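Local coordinates for ebony (Drosophila melanogaster, PDB 6DYM), which probably joins beta-alanine to biogenic amines such as dopamine and histamine, and is represented here by the C-terminal condensation domain, at residues S61-D66 and D70-T75; L77-D80 and E84-V87; G105-N110 and K178-F183. All coordinates share one frame; numbering follows the deposited sequence.

How the contacts relate
All three contacts belong to one mixed sheet and the elements packed against it. Contacts 1 and 2 share strand 71-80 and touch where S61 OG meets N78 N. Contact 1 is partly buried, with its exposed residues toward the turn, and pairs two strands, so backbone hydrogen bonds do much of the work. Contact 2 joins the end of the same strand to the loop that follows, without a hydrogen bond between its segments; a ring and a proline replace the strand pairing. Contact 3 lies nearer the surface, where helix 93-111 meets edge strand 178-184, one of two, through aliphatic side chains. Contacts 1 and 3 sit on opposite sides of the chain's centre, about 30 Å apart between centres.

Contact 1 of 3, residues S61-D66 and D70-T75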
# COMPACT_ATOMS: atom_id res chain seq x y z
N SER A 61 -10.57 -0.09 5.71
CA SER A 61 -9.36 -0.80 6.05
C SER A 61 -9.67 -1.89 7.07
O SER A 61 -10.73 -1.90 7.69
CB SER A 61 -8.30 0.16 6.60
OG SER A 61 -8.14 1.28 5.74
N PHE A 62 -8.73 -2.82 7.23
CA PHE A 62 -8.94 -3.93 8.16
C PHE A 62 -7.60 -4.45 8.65
O PHE A 62 -6.54 -4.15 8.09
CB PHE A 62 -9.77 -5.05 7.52
CG PHE A 62 -9.15 -5.66 6.27
CD1 PHE A 62 -8.20 -6.67 6.37
CD2 PHE A 62 -9.56 -5.25 5.01
CE1 PHE A 62 -7.65 -7.23 5.23
CE2 PHE A 62 -9.02 -5.81 3.87
CZ PHE A 62 -8.06 -6.81 3.98
N VAL A 63 -7.66 -5.23 9.73
CA VAL A 63 -6.53 -5.99 10.23
C VAL A 63 -6.84 -7.47 10.08
O VAL A 63 -8.00 -7.89 9.98
CB VAL A 63 -6.20 -5.64 11.70
CG1 VAL A 63 -5.67 -4.22 11.82
CG2 VAL A 63 -7.44 -5.82 12.58
N VAL A 64 -5.79 -8.28 10.06
CA VAL A 64 -5.92 -9.73 9.96
C VAL A 64 -5.45 -10.34 11.27
O VAL A 64 -4.30 -10.12 11.69
CB VAL A 64 -5.14 -10.30 8.77
CG1 VAL A 64 -5.23 -11.83 8.77
CG2 VAL A 64 -5.68 -9.74 7.48
N TYR A 65 -6.32 -11.11 11.91
CA TYR A 65 -6.00 -11.82 13.14
C TYR A 65 -5.60 -13.26 12.82
O TYR A 65 -6.21 -13.91 11.97
CB TYR A 65 -7.20 -11.83 14.09
CG TYR A 65 -7.35 -10.57 14.92
CD1 TYR A 65 -6.72 -10.44 16.15
CD2 TYR A 65 -8.14 -9.51 14.47
CE1 TYR A 65 -6.86 -9.29 16.91
CE2 TYR A 65 -8.29 -8.35 15.23
CZ TYR A 65 -7.64 -8.25 16.44
OH TYR A 65 -7.78 -7.10 17.20
N ASP A 66 -4.56 -13.74 13.49
CA ASP A 66 -4.32 -15.17 13.63
C ASP A 66 -5.33 -15.66 14.66
O ASP A 66 -5.17 -15.39 15.86
CB ASP A 66 -2.88 -15.46 14.05
CG ASP A 66 -2.56 -16.95 14.15
OD1 ASP A 66 -3.48 -17.79 14.25
OD2 ASP A 66 -1.36 -17.29 14.14
N ASP A 70 -5.02 -15.09 18.43
CA ASP A 70 -5.76 -13.85 18.67
C ASP A 70 -4.86 -12.61 18.59
O ASP A 70 -5.08 -11.63 19.31
CB ASP A 70 -6.50 -13.89 20.01
CG ASP A 70 -7.65 -14.87 20.01
OD1 ASP A 70 -7.96 -15.44 18.94
OD2 ASP A 70 -8.25 -15.09 21.09
N ARG A 71 -3.85 -12.63 17.72
CA ARG A 71 -2.98 -11.47 17.53
C ARG A 71 -3.00 -11.03 16.07
O ARG A 71 -3.24 -11.83 15.16
CB ARG A 71 -1.55 -11.78 17.97
CG ARG A 71 -1.43 -12.09 19.45
CD ARG A 71 0.02 -12.16 19.90
NE ARG A 71 0.13 -12.50 21.31
CZ ARG A 71 1.21 -13.02 21.88
NH1 ARG A 71 2.29 -13.26 21.14
NH2 ARG A 71 1.22 -13.31 23.17
N ILE A 72 -2.73 -9.75 15.85
CA ILE A 72 -2.75 -9.16 14.51
C ILE A 72 -1.46 -9.54 13.79
O ILE A 72 -0.36 -9.32 14.31
CB ILE A 72 -2.92 -7.64 14.58
CG1 ILE A 72 -4.30 -7.28 15.14
CG2 ILE A 72 -2.73 -7.01 13.21
CD1 ILE A 72 -4.54 -5.78 15.28
N ILE A 73 -1.59 -10.09 12.58
CA ILE A 73 -0.45 -10.50 11.77
C ILE A 73 -0.37 -9.76 10.45
O ILE A 73 0.60 -9.95 9.71
CB ILE A 73 -0.43 -12.02 11.52
CG1 ILE A 73 -1.67 -12.45 10.74
CG2 ILE A 73 -0.32 -12.79 12.83
CD1 ILE A 73 -1.55 -13.84 10.14
N GLY A 74 -1.35 -8.93 10.12
CA GLY A 74 -1.31 -8.20 8.86
C GLY A 74 -2.34 -7.09 8.85
O GLY A 74 -3.25 -7.05 9.68
N THR A 75 -2.19 -6.18 7.89
CA THR A 75 -3.15 -5.10 7.78
C THR A 75 -3.20 -4.58 6.35
O THR A 75 -2.20 -4.58 5.64
CB THR A 75 -2.84 -3.96 8.77
OG1 THR A 75 -3.94 -3.04 8.80
CG2 THR A 75 -1.57 -3.20 8.36
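I72 lies over one face of the Y65 ring. Its CG1 is 3.9 Å from the ring centroid, a CH-pi contact offset toward the rim. Y65 has CG anti to its carbonyl carbon (chi1 -82°), and the ring leans toward 70-75. Its edge meets the backbone of D70. The far end of I72 goes on to V63, with CD1 3.9 Å from V63 CB. V64, on the other face of the sheet, touches I73 CG1 with its CG1.

T75 adds a side-chain bond. Its OG1 donates to F62 O at 2.9 Å, tilted out of the carbonyl plane. OG1 is anti to the backbone N (chi1 -170°), which brings it back to the partner strand. V64 is bonded through both backbone polar atoms. V64 N gives to G74 O at 2.8 Å, and I73 N gives to V64 O at 2.9 Å. D66 N bonds R71 O at 2.9 Å, while D70 N to D66 O is weak.

Around this shell, Y65 OH bonds H13 NE2, and D66 OD1 takes N68 N within the turn. Helix 14-25 packs on V63, I72 and T75; helix 133-153 packs on F62 and V64.

The pairing is an antiparallel beta hairpin with two irregularities. I73 and G74 both face V64, a classic bulge. D70 and R71 both face D66, a G1 bulge next to the turn, with D70 at positive phi (59°). The strand order of the whole sheet is consistent with the GNAT acetyltransferase fold, in which this hairpin supplies the second and third strands.

Contact 2 of 3, residues L77-D80 and E84-V87; sequences LNFD and EPEV
F79 meets both E84 and P85 across a short turn. At F79 the backbone sends its side chain toward the loop, with CG anti to the carbonyl carbon (chi1 -83°). The first carbon, F79 CB, packs on E84 CG at 3.4 Å. Farther out, P85 comes from the opposite direction and sets its CD over one face of the ring. P85 CD is 3.6 Å from the centroid of the F79 ring and 16° off the ring normal, a CH-pi contact. P85 CG follows along the same face and is 3.6 Å from F79 CZ. The proline thus meets the ring with two of its ring carbons. An alanine in place of F79 would probably open a gap beside P85 and remove the face on which its CD rests.

D80 comes next and takes part through its backbone. Its O lies 3.5 Å from E84 CG, the same carbon that touches F79 CB. Beyond CG the E84 chain is extended, and its carboxylate passes across F79, its plane 59° from that of the ring. E84 OE2 is 3.8 Å from F79 CB and takes a hydrogen bond from H121 ND1. The D80 carboxylate turns to other partners: OD1 bonds R82 N in the turn, and OD2 bonds N117 N.

No hydrogen bond joins the two segments; they meet by packing, while the E84-H121 bond ties the loop to strand 119-127. That strand lies alongside: F79 shares backbone bonding with H121, and its ring meets that of F123. L55 of helix 41-58 also packs on F79. The contact folds the loop back on the end of strand 71-80, before the chain reaches helix 93-111.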
# COMPACT_ATOMS: atom_id res chain seq x y z
N LEU A 77 -4.62 -1.15 4.45
CA LEU A 77 -5.12 0.21 4.60
C LEU A 77 -5.59 0.72 3.25
O LEU A 77 -4.82 0.71 2.28
CB LEU A 77 -4.04 1.12 5.18
CG LEU A 77 -3.33 0.58 6.43
CD1 LEU A 77 -2.38 1.62 7.01
CD2 LEU A 77 -4.35 0.13 7.47
N ASN A 78 -6.85 1.14 3.17
CA ASN A 78 -7.48 1.52 1.92
C ASN A 78 -8.20 2.85 2.08
O ASN A 78 -8.71 3.18 3.16
CB ASN A 78 -8.48 0.47 1.46
CG ASN A 78 -7.88 -0.90 1.41
OD1 ASN A 78 -6.88 -1.12 0.73
ND2 ASN A 78 -8.46 -1.85 2.14
N PHE A 79 -8.25 3.60 0.98
CA PHE A 79 -9.02 4.83 0.87
C PHE A 79 -9.76 4.83 -0.46
O PHE A 79 -9.35 4.17 -1.43
CB PHE A 79 -8.14 6.08 0.92
CG PHE A 79 -7.79 6.53 2.31
CD1 PHE A 79 -8.77 6.94 3.19
CD2 PHE A 79 -6.46 6.59 2.70
CE1 PHE A 79 -8.44 7.37 4.45
CE2 PHE A 79 -6.13 7.02 3.97
CZ PHE A 79 -7.11 7.41 4.84
N ASP A 80 -10.85 5.58 -0.51
CA ASP A 80 -11.39 6.03 -1.78
C ASP A 80 -10.34 6.90 -2.46
O ASP A 80 -9.92 7.92 -1.90
CB ASP A 80 -12.68 6.80 -1.56
CG ASP A 80 -13.38 7.20 -2.85
OD1 ASP A 80 -12.71 7.36 -3.90
OD2 ASP A 80 -14.62 7.35 -2.83
N GLU A 84 -9.14 11.00 -0.33
CA GLU A 84 -7.97 10.73 0.50
C GLU A 84 -7.57 11.97 1.29
O GLU A 84 -7.60 13.08 0.76
CB GLU A 84 -6.79 10.29 -0.36
CG GLU A 84 -6.79 8.80 -0.63
CD GLU A 84 -5.51 8.29 -1.27
OE1 GLU A 84 -4.55 9.08 -1.44
OE2 GLU A 84 -5.47 7.10 -1.61
N PRO A 85 -7.19 11.79 2.56
CA PRO A 85 -6.80 12.94 3.38
C PRO A 85 -5.57 13.63 2.81
O PRO A 85 -4.74 13.02 2.14
CB PRO A 85 -6.51 12.32 4.75
CG PRO A 85 -6.29 10.86 4.48
CD PRO A 85 -7.18 10.53 3.33
N GLU A 86 -5.47 14.93 3.09
CA GLU A 86 -4.37 15.76 2.62
C GLU A 86 -3.34 15.86 3.74
O GLU A 86 -3.49 16.67 4.66
CB GLU A 86 -4.86 17.14 2.19
CG GLU A 86 -5.97 17.18 1.11
CD GLU A 86 -5.57 16.60 -0.25
OE1 GLU A 86 -6.06 17.13 -1.27
OE2 GLU A 86 -4.81 15.60 -0.32
N VAL A 87 -2.30 15.03 3.67
CA VAL A 87 -1.21 15.06 4.64
C VAL A 87 0.01 15.69 3.99
O VAL A 87 0.28 15.46 2.80
CB VAL A 87 -0.91 13.64 5.19
CG1 VAL A 87 0.02 12.87 4.27
CG2 VAL A 87 -0.32 13.73 6.60

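Contact 3 of 3, residues G105-N110 and K178-F183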
# COMPACT_ATOMS: atom_id res chain seq x y z
N GLY A 105 -1.41 9.45 -11.00
CA GLY A 105 -2.23 10.61 -11.29
C GLY A 105 -2.82 10.65 -12.69
O GLY A 105 -4.04 10.69 -12.86
N PRO A 106 -1.95 10.67 -13.71
CA PRO A 106 -2.46 10.73 -15.09
C PRO A 106 -3.41 9.60 -15.44
O PRO A 106 -4.39 9.81 -16.17
CB PRO A 106 -1.18 10.67 -15.93
CG PRO A 106 -0.12 11.24 -15.04
CD PRO A 106 -0.49 10.81 -13.65
N ILE A 107 -3.16 8.40 -14.92
CA ILE A 107 -4.03 7.27 -15.21
C ILE A 107 -5.34 7.39 -14.45
O ILE A 107 -6.43 7.26 -15.03
CB ILE A 107 -3.30 5.95 -14.88
CG1 ILE A 107 -2.09 5.77 -15.80
CG2 ILE A 107 -4.27 4.79 -14.96
CD1 ILE A 107 -1.18 4.62 -15.41
N ARG A 108 -5.26 7.64 -13.14
CA ARG A 108 -6.45 7.73 -12.30
C ARG A 108 -7.44 8.77 -12.82
O ARG A 108 -8.65 8.51 -12.88
CB ARG A 108 -6.05 8.07 -10.87
CG ARG A 108 -7.22 8.40 -9.95
CD ARG A 108 -6.73 9.09 -8.68
NE ARG A 108 -6.18 10.41 -8.96
CZ ARG A 108 -4.97 10.82 -8.61
NH1 ARG A 108 -4.16 10.00 -7.94
NH2 ARG A 108 -4.56 12.04 -8.91
N ASP A 109 -6.95 9.95 -13.19
CA ASP A 109 -7.85 11.05 -13.47
C ASP A 109 -8.30 11.12 -14.93
O ASP A 109 -9.20 11.91 -15.24
CB ASP A 109 -7.20 12.37 -13.05
CG ASP A 109 -6.97 12.44 -11.55
OD1 ASP A 109 -7.66 11.68 -10.84
OD2 ASP A 109 -6.13 13.24 -11.09
N ASN A 110 -7.73 10.30 -15.81
CA ASN A 110 -8.10 10.35 -17.22
C ASN A 110 -8.62 9.04 -17.78
O ASN A 110 -9.26 9.07 -18.84
CB ASN A 110 -6.90 10.80 -18.07
CG ASN A 110 -6.46 12.20 -17.72
OD1 ASN A 110 -7.10 13.17 -18.10
ND2 ASN A 110 -5.36 12.30 -16.98
N LYS A 178 -5.04 -5.71 -14.06
CA LYS A 178 -4.57 -5.17 -15.32
C LYS A 178 -3.39 -4.23 -15.07
O LYS A 178 -3.44 -3.39 -14.16
CB LYS A 178 -5.70 -4.44 -16.04
CG LYS A 178 -5.53 -4.32 -17.54
CD LYS A 178 -6.27 -3.11 -18.08
CE LYS A 178 -6.89 -3.40 -19.44
NZ LYS A 178 -8.17 -4.16 -19.32
N THR A 179 -2.34 -4.37 -15.87
CA THR A 179 -1.19 -3.47 -15.79
C THR A 179 -1.49 -2.22 -16.61
O THR A 179 -1.71 -2.30 -17.82
CB THR A 179 0.07 -4.15 -16.32
OG1 THR A 179 0.49 -5.17 -15.40
CG2 THR A 179 1.19 -3.14 -16.48
N LEU A 180 -1.48 -1.05 -15.96
CA LEU A 180 -1.71 0.21 -16.66
C LEU A 180 -0.45 1.03 -16.87
O LEU A 180 -0.45 1.94 -17.71
CB LEU A 180 -2.74 1.06 -15.90
CG LEU A 180 -4.14 0.45 -15.89
CD1 LEU A 180 -5.15 1.40 -15.27
CD2 LEU A 180 -4.56 0.07 -17.30
N LEU A 181 0.62 0.73 -16.13
CA LEU A 181 1.91 1.39 -16.32
C LEU A 181 2.98 0.49 -15.73
O LEU A 181 2.80 -0.04 -14.63
CB LEU A 181 1.94 2.77 -15.64
CG LEU A 181 3.25 3.55 -15.74
CD1 LEU A 181 3.44 4.13 -17.13
CD2 LEU A 181 3.31 4.66 -14.69
N ASN A 182 4.07 0.31 -16.46
CA ASN A 182 5.23 -0.43 -15.96
C ASN A 182 6.42 0.52 -16.07
O ASN A 182 7.06 0.60 -17.12
CB ASN A 182 5.46 -1.72 -16.74
CG ASN A 182 6.60 -2.55 -16.18
OD1 ASN A 182 7.49 -2.03 -15.51
ND2 ASN A 182 6.57 -3.85 -16.45
N PHE A 183 6.71 1.24 -14.99
CA PHE A 183 7.70 2.30 -15.05
C PHE A 183 9.02 1.86 -14.43
O PHE A 183 9.05 1.24 -13.36
CB PHE A 183 7.20 3.56 -14.35
CG PHE A 183 8.00 4.79 -14.69
CD1 PHE A 183 7.73 5.51 -15.84
CD2 PHE A 183 9.03 5.22 -13.86
CE1 PHE A 183 8.47 6.64 -16.16
CE2 PHE A 183 9.77 6.34 -14.18
CZ PHE A 183 9.49 7.05 -15.33
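I107 packs against L180 and L181, joining helix 93-111 to an outermost strand of a sheet consistent with a GNAT-like fold. The two branches of I107 take different partners. CG2 is anti to the backbone N and meets L180 CD1 at 3.5 Å. CG1 is anti to the carbonyl carbon (chi1 -65°), and the chain runs on extended to CD1. That methyl lies 3.6 Å from L181 CB and 3.6 Å from L180 O.

Consecutive strand residues normally alternate in direction. Here L180 and L181 both point toward the helix, and the L180 psi of -17° marks the break. The two leucines differ in their first torsion: L180 has CG anti to the carbonyl carbon, L181 has CG anti to the backbone N. Both pair through the backbone with V208 of strand 205-212. F183 extends the packing, its ring edge-to-face with F102.

On the helix, R108 grips D109 side-on. R108 NE is 2.7 Å from D109 OD1, and R108 NH2 is 2.9 Å from D109 OD2. Both nitrogens come from above the carboxylate plane. Each residue has a second charged partner: E101 for R108 and R82 for D109. N110 turns its amide back on the helix, and its ND2 meets P106 O at 2.8 Å, in the carbonyl plane and on a lone pair.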